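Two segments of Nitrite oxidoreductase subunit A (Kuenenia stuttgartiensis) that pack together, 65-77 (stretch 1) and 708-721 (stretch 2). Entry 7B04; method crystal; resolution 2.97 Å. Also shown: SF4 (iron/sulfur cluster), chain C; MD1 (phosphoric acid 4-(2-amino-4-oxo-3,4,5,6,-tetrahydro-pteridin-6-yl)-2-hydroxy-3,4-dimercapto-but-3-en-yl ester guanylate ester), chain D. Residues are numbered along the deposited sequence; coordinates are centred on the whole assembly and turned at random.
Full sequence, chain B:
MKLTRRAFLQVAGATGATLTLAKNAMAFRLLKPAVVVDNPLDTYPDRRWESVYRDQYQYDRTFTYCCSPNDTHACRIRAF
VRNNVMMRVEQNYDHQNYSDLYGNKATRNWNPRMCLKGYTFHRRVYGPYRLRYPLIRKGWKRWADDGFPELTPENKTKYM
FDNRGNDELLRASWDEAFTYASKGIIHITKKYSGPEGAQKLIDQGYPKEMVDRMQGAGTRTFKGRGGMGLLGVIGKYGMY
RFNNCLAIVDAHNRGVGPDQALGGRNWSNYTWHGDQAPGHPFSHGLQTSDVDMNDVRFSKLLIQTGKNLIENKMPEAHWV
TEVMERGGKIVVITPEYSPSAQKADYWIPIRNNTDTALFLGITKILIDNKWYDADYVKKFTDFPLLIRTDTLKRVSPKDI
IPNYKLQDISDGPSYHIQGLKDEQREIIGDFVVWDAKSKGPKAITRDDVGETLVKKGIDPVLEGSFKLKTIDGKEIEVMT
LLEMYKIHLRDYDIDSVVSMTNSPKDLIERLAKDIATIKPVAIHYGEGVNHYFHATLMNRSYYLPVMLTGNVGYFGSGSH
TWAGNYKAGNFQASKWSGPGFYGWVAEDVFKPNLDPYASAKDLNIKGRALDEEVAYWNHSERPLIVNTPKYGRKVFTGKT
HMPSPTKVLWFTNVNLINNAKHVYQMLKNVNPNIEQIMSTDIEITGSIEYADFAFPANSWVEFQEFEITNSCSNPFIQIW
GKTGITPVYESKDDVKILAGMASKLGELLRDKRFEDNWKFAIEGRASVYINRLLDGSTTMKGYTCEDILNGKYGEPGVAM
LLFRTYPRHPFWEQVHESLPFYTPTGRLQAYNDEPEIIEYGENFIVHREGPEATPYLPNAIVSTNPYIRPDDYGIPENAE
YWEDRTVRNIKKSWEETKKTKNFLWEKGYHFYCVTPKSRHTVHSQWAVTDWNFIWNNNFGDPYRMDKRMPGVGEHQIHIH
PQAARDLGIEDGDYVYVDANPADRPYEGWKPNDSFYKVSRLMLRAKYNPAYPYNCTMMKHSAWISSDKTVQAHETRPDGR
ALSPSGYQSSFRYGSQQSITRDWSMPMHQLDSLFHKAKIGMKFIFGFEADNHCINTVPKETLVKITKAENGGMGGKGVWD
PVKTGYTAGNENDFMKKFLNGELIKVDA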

# COMPACT_ATOMS: atom_id res chain seq x y z
N TYR B 65 9.57 -11.72 -13.62
CA TYR B 65 10.56 -11.54 -12.56
C TYR B 65 9.88 -11.73 -11.21
O TYR B 65 8.70 -12.10 -11.14
N CYS B 66 10.63 -11.49 -10.14
CA CYS B 66 10.14 -11.61 -8.78
C CYS B 66 10.34 -10.28 -8.06
O CYS B 66 11.47 -9.78 -8.00
N CYS B 67 9.26 -9.71 -7.54
CA CYS B 67 9.34 -8.52 -6.70
C CYS B 67 9.70 -8.93 -5.28
O CYS B 67 8.98 -9.72 -4.67
N SER B 68 10.83 -8.45 -4.77
CA SER B 68 11.35 -8.91 -3.48
C SER B 68 11.82 -7.74 -2.61
O SER B 68 13.02 -7.58 -2.36
N PRO B 69 10.90 -6.88 -2.15
CA PRO B 69 11.32 -5.75 -1.31
C PRO B 69 11.19 -5.95 0.20
O PRO B 69 10.85 -4.97 0.86
N ASN B 70 11.46 -7.13 0.76
CA ASN B 70 11.14 -7.38 2.18
C ASN B 70 9.63 -7.34 2.35
O ASN B 70 9.10 -6.99 3.40
N ASP B 71 8.90 -7.64 1.28
CA ASP B 71 7.41 -7.68 1.38
C ASP B 71 7.01 -8.86 2.28
O ASP B 71 6.01 -8.75 3.02
N THR B 72 7.78 -9.95 2.19
CA THR B 72 7.56 -11.27 2.78
C THR B 72 6.72 -12.14 1.86
O THR B 72 6.38 -13.27 2.23
N HIS B 73 6.38 -11.66 0.66
CA HIS B 73 5.55 -12.39 -0.28
C HIS B 73 6.29 -12.85 -1.52
O HIS B 73 5.96 -13.91 -2.06
N ALA B 74 7.29 -12.09 -1.98
CA ALA B 74 8.14 -12.47 -3.11
C ALA B 74 7.31 -12.91 -4.31
O ALA B 74 7.49 -14.00 -4.86
N CYS B 75 6.38 -12.05 -4.71
CA CYS B 75 5.43 -12.40 -5.76
C CYS B 75 6.15 -12.68 -7.08
O CYS B 75 7.17 -12.07 -7.41
N ARG B 76 5.58 -13.60 -7.85
CA ARG B 76 6.04 -13.90 -9.19
C ARG B 76 5.25 -13.03 -10.16
O ARG B 76 4.02 -13.05 -10.17
N ILE B 77 5.97 -12.26 -10.98
CA ILE B 77 5.42 -11.11 -11.66
C ILE B 77 5.51 -11.27 -13.17
O ILE B 77 6.52 -11.76 -13.68
N ILE B 708 18.26 -15.96 -6.08
CA ILE B 708 17.44 -16.92 -5.36
C ILE B 708 16.78 -16.22 -4.18
O ILE B 708 17.39 -15.37 -3.53
N THR B 709 15.52 -16.57 -3.92
CA THR B 709 14.81 -16.06 -2.75
C THR B 709 13.80 -17.09 -2.28
O THR B 709 13.36 -17.96 -3.04
N ASN B 710 13.41 -16.96 -1.01
CA ASN B 710 12.38 -17.78 -0.39
C ASN B 710 11.53 -16.88 0.48
O ASN B 710 11.76 -15.67 0.56
N SER B 711 10.53 -17.46 1.13
CA SER B 711 9.68 -16.70 2.03
C SER B 711 9.32 -17.55 3.24
O SER B 711 9.49 -18.78 3.24
N CYS B 712 8.84 -16.88 4.28
CA CYS B 712 8.35 -17.53 5.48
C CYS B 712 6.83 -17.60 5.54
O CYS B 712 6.29 -18.20 6.48
N SER B 713 6.17 -16.93 4.60
CA SER B 713 4.69 -16.94 4.56
C SER B 713 4.19 -17.81 3.42
O SER B 713 2.99 -18.01 3.31
N ASN B 714 5.09 -18.31 2.59
CA ASN B 714 4.69 -19.17 1.44
C ASN B 714 5.77 -20.22 1.20
O ASN B 714 6.94 -19.94 1.45
N PRO B 715 5.43 -21.40 0.68
CA PRO B 715 6.40 -22.45 0.48
C PRO B 715 7.18 -22.35 -0.83
O PRO B 715 7.93 -23.20 -1.08
N PHE B 716 6.91 -21.33 -1.62
CA PHE B 716 7.52 -21.18 -2.96
C PHE B 716 8.94 -20.67 -2.97
O PHE B 716 9.34 -19.89 -2.14
N ILE B 717 9.61 -21.09 -4.02
CA ILE B 717 10.96 -20.70 -4.41
C ILE B 717 10.85 -19.94 -5.72
O ILE B 717 10.17 -20.39 -6.65
N GLN B 718 11.52 -18.79 -5.80
CA GLN B 718 11.53 -17.98 -7.01
C GLN B 718 12.99 -17.69 -7.37
O GLN B 718 13.72 -17.12 -6.55
N ILE B 719 13.38 -18.05 -8.59
CA ILE B 719 14.70 -17.73 -9.14
C ILE B 719 14.47 -16.92 -10.41
O ILE B 719 13.66 -17.31 -11.26
N TRP B 720 15.15 -15.78 -10.51
CA TRP B 720 14.92 -14.89 -11.64
C TRP B 720 16.21 -14.13 -11.98
O TRP B 720 17.17 -14.10 -11.21
N GLY B 721 16.23 -13.61 -13.20
CA GLY B 721 17.32 -12.78 -13.70
C GLY B 721 17.49 -12.87 -15.20
O GLY B 721 17.07 -13.82 -15.86

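The strongest polar contacts between these stretches pair side chains of one with backbone carbonyls of the other. Ser-711, chi1 t, points toward stretch 1 and donates from OG to Thr-72 O at 2.6 Å; the same OG accepts from Ser-713 N at 3.1 Å, so one hydroxyl braces its own turn while holding the opposing loop. Ser-713, chi1 p, brings its OG to 2.6 Å from the same Thr-72 O. One residue on, Asn-714 (p) offers ND2 to His-73 O at 2.9 Å, a weak bond by its angle.

Arg-76 anchors the other end. With chi1 t and chi2 and chi3 both p, its chain curls across stretch 2: NH2 donates to Ile-719 O at 3.1 Å with good geometry, at the guanidinium edge, while NE makes a weak bond to Gln-718 OE1 at 2.7 Å. Ile-719 itself points away, contributing its carbonyl rather than its side chain. Gln-718, chi1 m with chi2 off-well at -100°, also lays NE2 3.2 Å from Ala-74 O, but the angle is too poor for a hydrogen bond.

The apolar packing centres on Trp-720 (p, chi2 104°). Cys-66 (t) points toward it, and its CB sits over the indole face, 3.7 Å from the centroid of the six-membered ring. Its SG reaches Gln-718 CB at 3.8 Å and Thr-709 CG2 at 4.0 Å. Tyr-65 CB meets Trp-720 CD1 at 3.8 Å, although the phenol leads away.

The alternation is instructive: Cys-66 faces the partner, whereas Cys-67 (t) and Cys-75 (m) point away and bind the iron/sulfur cluster, SG to FE2 and SG to FE4, both at 2.3 Å. Asp-71 OD2 ligates FE1 at 2.1 Å. These three ligands bury no surface against stretch 2; the contact is carried by their neighbours, such as Cys-66, Thr-72 and Arg-76.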

# COMPACT_ATOMS: atom_id res chain seq x y z
CB TYR B 65 11.25 -10.16 -12.65
CG TYR B 65 10.33 -8.99 -12.39
CD1 TYR B 65 9.41 -8.58 -13.34
CD2 TYR B 65 10.39 -8.29 -11.19
CE1 TYR B 65 8.58 -7.50 -13.11
CE2 TYR B 65 9.56 -7.21 -10.95
CZ TYR B 65 8.65 -6.83 -11.91
OH TYR B 65 7.82 -5.76 -11.68
CB CYS B 66 10.85 -12.74 -8.03
SG CYS B 66 10.39 -12.92 -6.29
CB CYS B 67 8.00 -7.77 -6.73
SG CYS B 67 7.92 -6.30 -5.69
CB SER B 68 12.48 -9.92 -3.70
OG SER B 68 12.84 -10.54 -2.49
CB PRO B 69 10.37 -4.64 -1.77
CG PRO B 69 9.09 -5.38 -2.03
CD PRO B 69 9.48 -6.77 -2.53
CB ASN B 70 11.84 -6.42 3.15
CG ASN B 70 11.73 -6.88 4.61
OD1 ASN B 70 11.12 -7.90 4.91
ND2 ASN B 70 12.31 -6.10 5.51
CB ASP B 71 6.76 -7.77 0.00
CG ASP B 71 5.35 -7.21 -0.03
OD1 ASP B 71 5.16 -6.06 0.42
OD2 ASP B 71 4.44 -7.93 -0.50
CB THR B 72 6.93 -11.24 4.18
OG1 THR B 72 7.18 -12.50 4.83
CG2 THR B 72 5.42 -11.07 4.14
CB HIS B 73 4.34 -11.53 -0.67
CG HIS B 73 3.49 -11.15 0.50
ND1 HIS B 73 2.68 -12.05 1.15
CD2 HIS B 73 3.35 -9.97 1.15
CE1 HIS B 73 2.06 -11.44 2.15
NE2 HIS B 73 2.45 -10.18 2.17
CB ALA B 74 9.14 -13.56 -2.70
CB CYS B 75 4.41 -11.28 -5.95
SG CYS B 75 3.30 -11.04 -4.55
CB ARG B 76 5.86 -15.38 -9.52
CG ARG B 76 6.19 -15.73 -10.94
CD ARG B 76 7.63 -15.38 -11.26
NE ARG B 76 8.60 -16.30 -10.66
CZ ARG B 76 9.91 -16.19 -10.83
NH1 ARG B 76 10.41 -15.22 -11.58
NH2 ARG B 76 10.73 -17.06 -10.25
CB ILE B 77 6.19 -9.86 -11.19
CG1 ILE B 77 6.11 -9.74 -9.66
CG2 ILE B 77 5.67 -8.65 -11.85
CD1 ILE B 77 5.03 -8.83 -9.17
CB ILE B 708 18.29 -18.13 -4.88
CG1 ILE B 708 17.46 -19.07 -4.00
CG2 ILE B 708 19.52 -17.65 -4.14
CD1 ILE B 708 16.34 -19.76 -4.73
CB THR B 709 14.10 -14.73 -3.03
OG1 THR B 709 13.44 -14.28 -1.84
CG2 THR B 709 13.05 -14.91 -4.11
CB ASN B 710 12.98 -18.91 0.46
CG ASN B 710 14.06 -19.70 -0.25
OD1 ASN B 710 13.90 -20.08 -1.41
ND2 ASN B 710 15.16 -19.95 0.44
CB SER B 711 8.42 -16.19 1.33
OG SER B 711 7.55 -15.55 2.25
CB CYS B 712 8.89 -16.80 6.72
SG CYS B 712 8.32 -15.10 6.88
CB SER B 713 4.17 -15.56 4.45
OG SER B 713 4.77 -14.90 3.37
CB ASN B 714 4.34 -18.34 0.21
CG ASN B 714 5.54 -17.63 -0.35
OD1 ASN B 714 6.61 -18.17 -0.35
ND2 ASN B 714 5.37 -16.42 -0.82
CB PRO B 715 5.50 -23.67 0.40
CG PRO B 715 4.25 -23.15 -0.23
CD PRO B 715 4.07 -21.79 0.37
CB PHE B 716 6.72 -20.19 -3.79
CG PHE B 716 5.24 -20.35 -3.60
CD1 PHE B 716 4.70 -21.59 -3.39
CD2 PHE B 716 4.42 -19.25 -3.60
CE1 PHE B 716 3.35 -21.74 -3.21
CE2 PHE B 716 3.06 -19.39 -3.41
CZ PHE B 716 2.53 -20.64 -3.23
CB ILE B 717 11.88 -21.92 -4.57
CG1 ILE B 717 12.06 -22.65 -3.24
CG2 ILE B 717 13.23 -21.50 -5.14
CD1 ILE B 717 12.74 -23.98 -3.39
CB GLN B 718 10.74 -16.67 -6.84
CG GLN B 718 9.47 -16.80 -5.99
CD GLN B 718 8.19 -16.91 -6.81
OE1 GLN B 718 8.22 -16.96 -8.04
NE2 GLN B 718 7.06 -16.94 -6.11
CB ILE B 719 15.53 -18.99 -9.46
CG1 ILE B 719 15.56 -19.96 -8.28
CG2 ILE B 719 16.96 -18.59 -9.81
CD1 ILE B 719 16.58 -21.09 -8.44
CB TRP B 720 13.78 -13.92 -11.35
CG TRP B 720 14.14 -12.78 -10.48
CD1 TRP B 720 14.36 -11.49 -10.88
CD2 TRP B 720 14.32 -12.80 -9.06
NE1 TRP B 720 14.65 -10.71 -9.80
CE2 TRP B 720 14.64 -11.49 -8.67
CE3 TRP B 720 14.25 -13.79 -8.09
CZ2 TRP B 720 14.89 -11.14 -7.34
CZ3 TRP B 720 14.49 -13.45 -6.77
CH2 TRP B 720 14.81 -12.14 -6.41
FE1 SF4 C . 5.17 -7.19 -2.30
FE2 SF4 C . 5.91 -7.02 -4.92
FE3 SF4 C . 3.34 -6.44 -4.18
FE4 SF4 C . 4.24 -9.02 -4.10
S1 SF4 C . 4.01 -7.71 -5.95
S2 SF4 C . 3.03 -7.94 -2.49
S3 SF4 C . 6.40 -8.71 -3.47
S4 SF4 C . 5.23 -5.31 -3.57
PB MD1 D . 2.60 -5.35 11.80
O3B MD1 D . 3.03 -4.07 12.75
O1B MD1 D . 1.12 -5.29 11.51
O2B MD1 D . 2.90 -6.64 12.53
O3A MD1 D . 3.46 -5.29 10.40
C10 MD1 D . 4.84 -5.50 10.40
C11 MD1 D . 5.24 -6.21 9.07
O11 MD1 D . 4.25 -5.61 7.96
C12 MD1 D . 6.56 -6.08 8.87
S12 MD1 D . 7.67 -6.17 10.30
C13 MD1 D . 7.29 -5.92 7.51
S13 MD1 D . 9.10 -5.79 7.59
C14 MD1 D . 6.67 -5.80 6.22
N15 MD1 D . 5.90 -4.40 6.28
C16 MD1 D . 4.96 -4.25 5.25
C15 MD1 D . 4.75 -2.95 4.55
O14 MD1 D . 5.39 -2.00 4.85
N17 MD1 D . 3.72 -2.86 3.47
C17 MD1 D . 2.89 -4.11 3.09
N16 MD1 D . 1.90 -4.01 2.03
N18 MD1 D . 3.10 -5.42 3.80
C20 MD1 D . 4.09 -5.53 4.84
N8 MD1 D . 4.32 -6.73 5.54
C7 MD1 D . 5.89 -6.99 5.73
PA MD1 D . 2.04 -2.81 13.12
O1A MD1 D . 2.90 -1.67 13.61
O2A MD1 D . 1.29 -2.40 11.87
O5' MD1 D . 0.96 -3.20 14.30
C5' MD1 D . -0.23 -3.84 13.95
C4' MD1 D . -1.42 -3.36 14.85
O4' MD1 D . -1.10 -3.51 16.37
C1' MD1 D . -1.62 -2.17 16.96
N9 MD1 D . -0.98 -1.85 18.27
C4 MD1 D . -1.26 -2.60 19.33
N3 MD1 D . -2.15 -3.78 19.52
C2 MD1 D . -2.27 -4.41 20.83
N2 MD1 D . -3.13 -5.56 21.01
N1 MD1 D . -1.52 -3.88 21.95
C6 MD1 D . -0.67 -2.75 21.77
O6 MD1 D . -0.05 -2.32 22.68
C5 MD1 D . -0.55 -2.09 20.38
N7 MD1 D . 0.15 -1.05 19.94
C8 MD1 D . -0.11 -0.89 18.63
C2' MD1 D . -1.27 -1.34 16.06
O2' MD1 D . -2.00 -0.09 16.19
C3' MD1 D . -1.67 -2.12 14.65
O3' MD1 D . -3.09 -1.95 14.38